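Local coordinates for protein GH62 hydrolase (Scytalidium thermophilum, PDB 4PVA) that probably removes alpha-L-arabinofuranosyl side groups from arabinoxylan, as a family 62 glycoside hydrolase of a thermophilic, lignocellulose-degrading fungus, at residues F182-S193 against E206-I217. Residues are numbered along the deposited sequence; the frame is centred on the assembly and turned at random. Where two conformers were deposited one is given.
Sequences FSSDDNGHLYRS and EPEIVLQDTQNI
Opposite Leu190, the outer strand 208-212 fits in both Val210 and Leu211, a classic beta bulge: Val210 N donates a hydrogen bond to Leu190 O (2.8 Å), while Leu190 N bonds to Leu211 O. The Val210 and Arg192 side chains cross at about a right angle, Val210 CG1 lying 3.6 Å from Arg192 CB. With CG anti to the backbone N (chi1 -175°), Arg192 runs extended until a bend at chi3 lays it alongside Glu208; NH2 forms a salt bridge with Glu208 OE1 (3.2 Å), its hydrogen bond weak and bent, the guanidinium and carboxylate planes nearly perpendicular. NH2 also pairs with Asp262, and NH1 bonds to Gln194 and His180. On the other face, Ile209 runs alongside Tyr191, its CG1 3.6 Å from Tyr191 CE1. Next to them the His189 imidazole is held at both nitrogens: ND1 donates, in the ring plane, to the syn lone pair of Asp185 OD2 (2.7 Å), and NE2 shares a water with Gln212 OE1, which also lies at the ring edge. A leucine in place of His189 would probably cost Asp185 OD2 its imidazole donor, though the Tyr191 hydroxyl would remain, and break the water link to Gln212. Helix 150-155 touches His189 and Tyr191, whereas Leu190 packs on Ala224 of strand 222-229. Strand 208-212 is outermost in its four-stranded antiparallel sheet, with 189-196 between it and 178-184.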
# COMPACT_ATOMS: atom_id res chain seq x y z
N PHE A 182 1.02 -10.65 2.20
CA PHE A 182 0.80 -10.71 0.76
C PHE A 182 1.93 -10.04 0.03
O PHE A 182 2.54 -9.09 0.53
CB PHE A 182 -0.51 -10.02 0.39
CG PHE A 182 -1.75 -10.74 0.86
CD1 PHE A 182 -2.24 -10.56 2.17
CD2 PHE A 182 -2.49 -11.56 0.01
CE1 PHE A 182 -3.38 -11.18 2.59
CE2 PHE A 182 -3.63 -12.18 0.43
CZ PHE A 182 -4.09 -12.00 1.72
N SER A 183 2.22 -10.50 -1.18
CA SER A 183 3.23 -9.91 -2.02
C SER A 183 2.96 -10.25 -3.48
O SER A 183 2.19 -11.16 -3.80
CB SER A 183 4.61 -10.38 -1.58
OG SER A 183 4.80 -11.78 -1.73
N SER A 184 3.61 -9.53 -4.37
CA SER A 184 3.44 -9.69 -5.82
C SER A 184 4.79 -9.97 -6.47
O SER A 184 5.83 -9.74 -5.86
CB SER A 184 2.85 -8.39 -6.42
OG SER A 184 1.50 -8.17 -5.98
N ASP A 185 4.76 -10.39 -7.73
CA ASP A 185 6.01 -10.66 -8.47
C ASP A 185 6.10 -9.92 -9.79
O ASP A 185 7.04 -10.20 -10.57
CB ASP A 185 6.23 -12.16 -8.67
CG ASP A 185 5.16 -12.83 -9.48
OD1 ASP A 185 4.21 -12.17 -9.94
OD2 ASP A 185 5.28 -14.07 -9.65
N ASP A 186 5.23 -8.96 -10.09
CA ASP A 186 5.22 -8.34 -11.40
C ASP A 186 5.21 -9.39 -12.50
O ASP A 186 5.70 -9.15 -13.62
CB ASP A 186 6.42 -7.38 -11.55
CG ASP A 186 6.25 -6.09 -10.79
OD1 ASP A 186 5.17 -5.85 -10.23
OD2 ASP A 186 7.25 -5.36 -10.73
N ASN A 187 4.63 -10.53 -12.23
CA ASN A 187 4.52 -11.61 -13.19
C ASN A 187 3.19 -12.31 -13.08
O ASN A 187 3.08 -13.47 -13.42
CB ASN A 187 5.68 -12.62 -13.06
CG ASN A 187 5.88 -13.43 -14.32
OD1 ASN A 187 5.76 -12.90 -15.42
ND2 ASN A 187 6.17 -14.69 -14.18
N GLY A 188 2.18 -11.61 -12.62
CA GLY A 188 0.82 -12.12 -12.65
C GLY A 188 0.38 -12.94 -11.46
O GLY A 188 -0.69 -13.50 -11.49
N HIS A 189 1.17 -12.98 -10.40
CA HIS A 189 0.82 -13.75 -9.19
C HIS A 189 0.67 -12.85 -7.98
O HIS A 189 1.39 -11.86 -7.83
CB HIS A 189 1.86 -14.82 -8.87
CG HIS A 189 2.20 -15.70 -10.03
ND1 HIS A 189 3.36 -15.54 -10.76
CD2 HIS A 189 1.52 -16.71 -10.62
CE1 HIS A 189 3.37 -16.43 -11.74
NE2 HIS A 189 2.28 -17.15 -11.68
N LEU A 190 -0.24 -13.26 -7.12
CA LEU A 190 -0.41 -12.70 -5.76
C LEU A 190 -0.16 -13.84 -4.80
O LEU A 190 -0.84 -14.88 -4.89
CB LEU A 190 -1.78 -12.07 -5.61
CG LEU A 190 -2.07 -11.43 -4.23
CD1 LEU A 190 -1.20 -10.24 -3.97
CD2 LEU A 190 -3.51 -11.05 -4.07
N TYR A 191 0.78 -13.63 -3.88
CA TYR A 191 1.21 -14.63 -2.91
C TYR A 191 0.73 -14.26 -1.52
O TYR A 191 0.56 -13.10 -1.23
CB TYR A 191 2.72 -14.77 -2.86
CG TYR A 191 3.37 -15.10 -4.19
CD1 TYR A 191 3.53 -16.40 -4.59
CD2 TYR A 191 3.85 -14.13 -5.03
CE1 TYR A 191 4.13 -16.72 -5.82
CE2 TYR A 191 4.44 -14.43 -6.25
CZ TYR A 191 4.56 -15.71 -6.63
OH TYR A 191 5.23 -16.02 -7.85
N ARG A 192 0.60 -15.27 -0.67
CA ARG A 192 0.20 -15.09 0.73
C ARG A 192 0.87 -16.10 1.61
O ARG A 192 0.78 -17.31 1.37
CB ARG A 192 -1.31 -15.23 0.88
CG ARG A 192 -1.87 -14.94 2.27
CD ARG A 192 -3.31 -15.48 2.43
NE ARG A 192 -3.35 -16.91 2.29
CZ ARG A 192 -2.91 -17.77 3.19
NH1 ARG A 192 -2.55 -17.36 4.39
NH2 ARG A 192 -2.87 -19.05 2.90
N SER A 193 1.51 -15.61 2.66
CA SER A 193 2.03 -16.43 3.79
C SER A 193 1.26 -16.08 5.04
O SER A 193 0.58 -15.06 5.12
CB SER A 193 3.50 -16.16 4.04
OG SER A 193 4.32 -16.61 2.96
N GLU A 206 5.62 -20.86 4.02
CA GLU A 206 5.92 -20.79 2.58
C GLU A 206 4.70 -20.16 1.94
O GLU A 206 3.57 -20.47 2.28
CB GLU A 206 6.15 -22.19 1.99
CG GLU A 206 6.39 -22.24 0.48
CD GLU A 206 7.77 -21.76 0.03
OE1 GLU A 206 7.98 -21.64 -1.26
OE2 GLU A 206 8.61 -21.55 0.99
N PRO A 207 4.90 -19.24 1.00
CA PRO A 207 3.73 -18.61 0.39
C PRO A 207 2.94 -19.57 -0.46
O PRO A 207 3.47 -20.56 -0.98
CB PRO A 207 4.32 -17.50 -0.50
CG PRO A 207 5.75 -17.36 -0.07
CD PRO A 207 6.17 -18.66 0.50
N GLU A 208 1.67 -19.24 -0.62
CA GLU A 208 0.77 -19.89 -1.59
C GLU A 208 0.37 -18.84 -2.61
O GLU A 208 0.22 -17.65 -2.27
CB GLU A 208 -0.44 -20.45 -0.84
CG GLU A 208 -0.02 -21.59 0.11
CD GLU A 208 -1.13 -22.19 0.96
OE1 GLU A 208 -2.21 -21.58 1.02
OE2 GLU A 208 -0.91 -23.27 1.57
N ILE A 209 0.14 -19.25 -3.85
CA ILE A 209 -0.43 -18.38 -4.86
C ILE A 209 -1.93 -18.30 -4.61
O ILE A 209 -2.61 -19.34 -4.68
CB ILE A 209 -0.13 -18.89 -6.28
CG1 ILE A 209 1.37 -18.83 -6.57
CG2 ILE A 209 -0.91 -18.05 -7.29
CD1 ILE A 209 1.82 -19.52 -7.84
N VAL A 210 -2.45 -17.12 -4.30
CA VAL A 210 -3.87 -17.01 -3.98
C VAL A 210 -4.69 -16.52 -5.16
O VAL A 210 -5.85 -16.87 -5.26
CB VAL A 210 -4.13 -16.15 -2.73
CG1 VAL A 210 -3.59 -16.82 -1.47
CG2 VAL A 210 -3.60 -14.78 -2.91
N LEU A 211 -4.11 -15.73 -6.05
CA LEU A 211 -4.72 -15.33 -7.31
C LEU A 211 -3.65 -15.22 -8.36
O LEU A 211 -2.51 -14.89 -8.06
CB LEU A 211 -5.37 -13.98 -7.19
CG LEU A 211 -6.60 -13.78 -6.36
CD1 LEU A 211 -6.98 -12.31 -6.39
CD2 LEU A 211 -7.76 -14.65 -6.80
N GLN A 212 -4.02 -15.51 -9.61
CA GLN A 212 -3.09 -15.34 -10.71
C GLN A 212 -3.82 -14.99 -12.00
O GLN A 212 -4.96 -15.44 -12.21
CB GLN A 212 -2.18 -16.57 -10.88
CG GLN A 212 -2.92 -17.84 -11.23
CD GLN A 212 -2.00 -19.04 -11.37
OE1 GLN A 212 -0.81 -19.00 -11.03
NE2 GLN A 212 -2.54 -20.14 -11.85
N ASP A 213 -3.18 -14.20 -12.85
CA ASP A 213 -3.67 -13.98 -14.21
C ASP A 213 -2.50 -14.10 -15.17
O ASP A 213 -1.90 -13.11 -15.57
CB ASP A 213 -4.36 -12.62 -14.37
CG ASP A 213 -5.14 -12.52 -15.67
OD1 ASP A 213 -4.62 -12.99 -16.71
OD2 ASP A 213 -6.26 -11.98 -15.65
N THR A 214 -2.20 -15.34 -15.52
CA THR A 214 -1.03 -15.68 -16.30
C THR A 214 -1.13 -15.17 -17.74
O THR A 214 -0.13 -14.82 -18.34
CB THR A 214 -0.78 -17.19 -16.28
OG1 THR A 214 -1.93 -17.86 -16.78
CG2 THR A 214 -0.54 -17.65 -14.85
N GLN A 215 -2.33 -15.08 -18.29
CA GLN A 215 -2.49 -14.65 -19.67
C GLN A 215 -2.30 -13.16 -19.84
O GLN A 215 -1.82 -12.70 -20.85
CB GLN A 215 -3.86 -15.03 -20.19
CG GLN A 215 -4.03 -14.72 -21.66
CD GLN A 215 -5.14 -15.54 -22.27
OE1 GLN A 215 -5.23 -16.75 -22.04
NE2 GLN A 215 -5.99 -14.90 -23.05
N ASN A 216 -2.69 -12.39 -18.84
CA ASN A 216 -2.45 -10.94 -18.83
C ASN A 216 -1.92 -10.55 -17.47
O ASN A 216 -2.71 -10.23 -16.56
CB ASN A 216 -3.72 -10.17 -19.17
CG ASN A 216 -3.53 -8.67 -19.07
OD1 ASN A 216 -2.40 -8.18 -19.04
ND2 ASN A 216 -4.64 -7.94 -19.01
N ILE A 217 -0.61 -10.55 -17.30
CA ILE A 217 -0.03 -10.30 -15.98
C ILE A 217 -0.37 -8.90 -15.48
O ILE A 217 -0.38 -8.67 -14.29
CB ILE A 217 1.50 -10.53 -15.96
CG1 ILE A 217 2.23 -9.52 -16.85
CG2 ILE A 217 1.86 -11.96 -16.35
CD1 ILE A 217 3.72 -9.66 -16.85
O HOH W 1 1.83 -9.12 -12.55
O HOH W 2 1.54 -19.50 -12.75
O HOH W 3 0.88 -19.77 2.95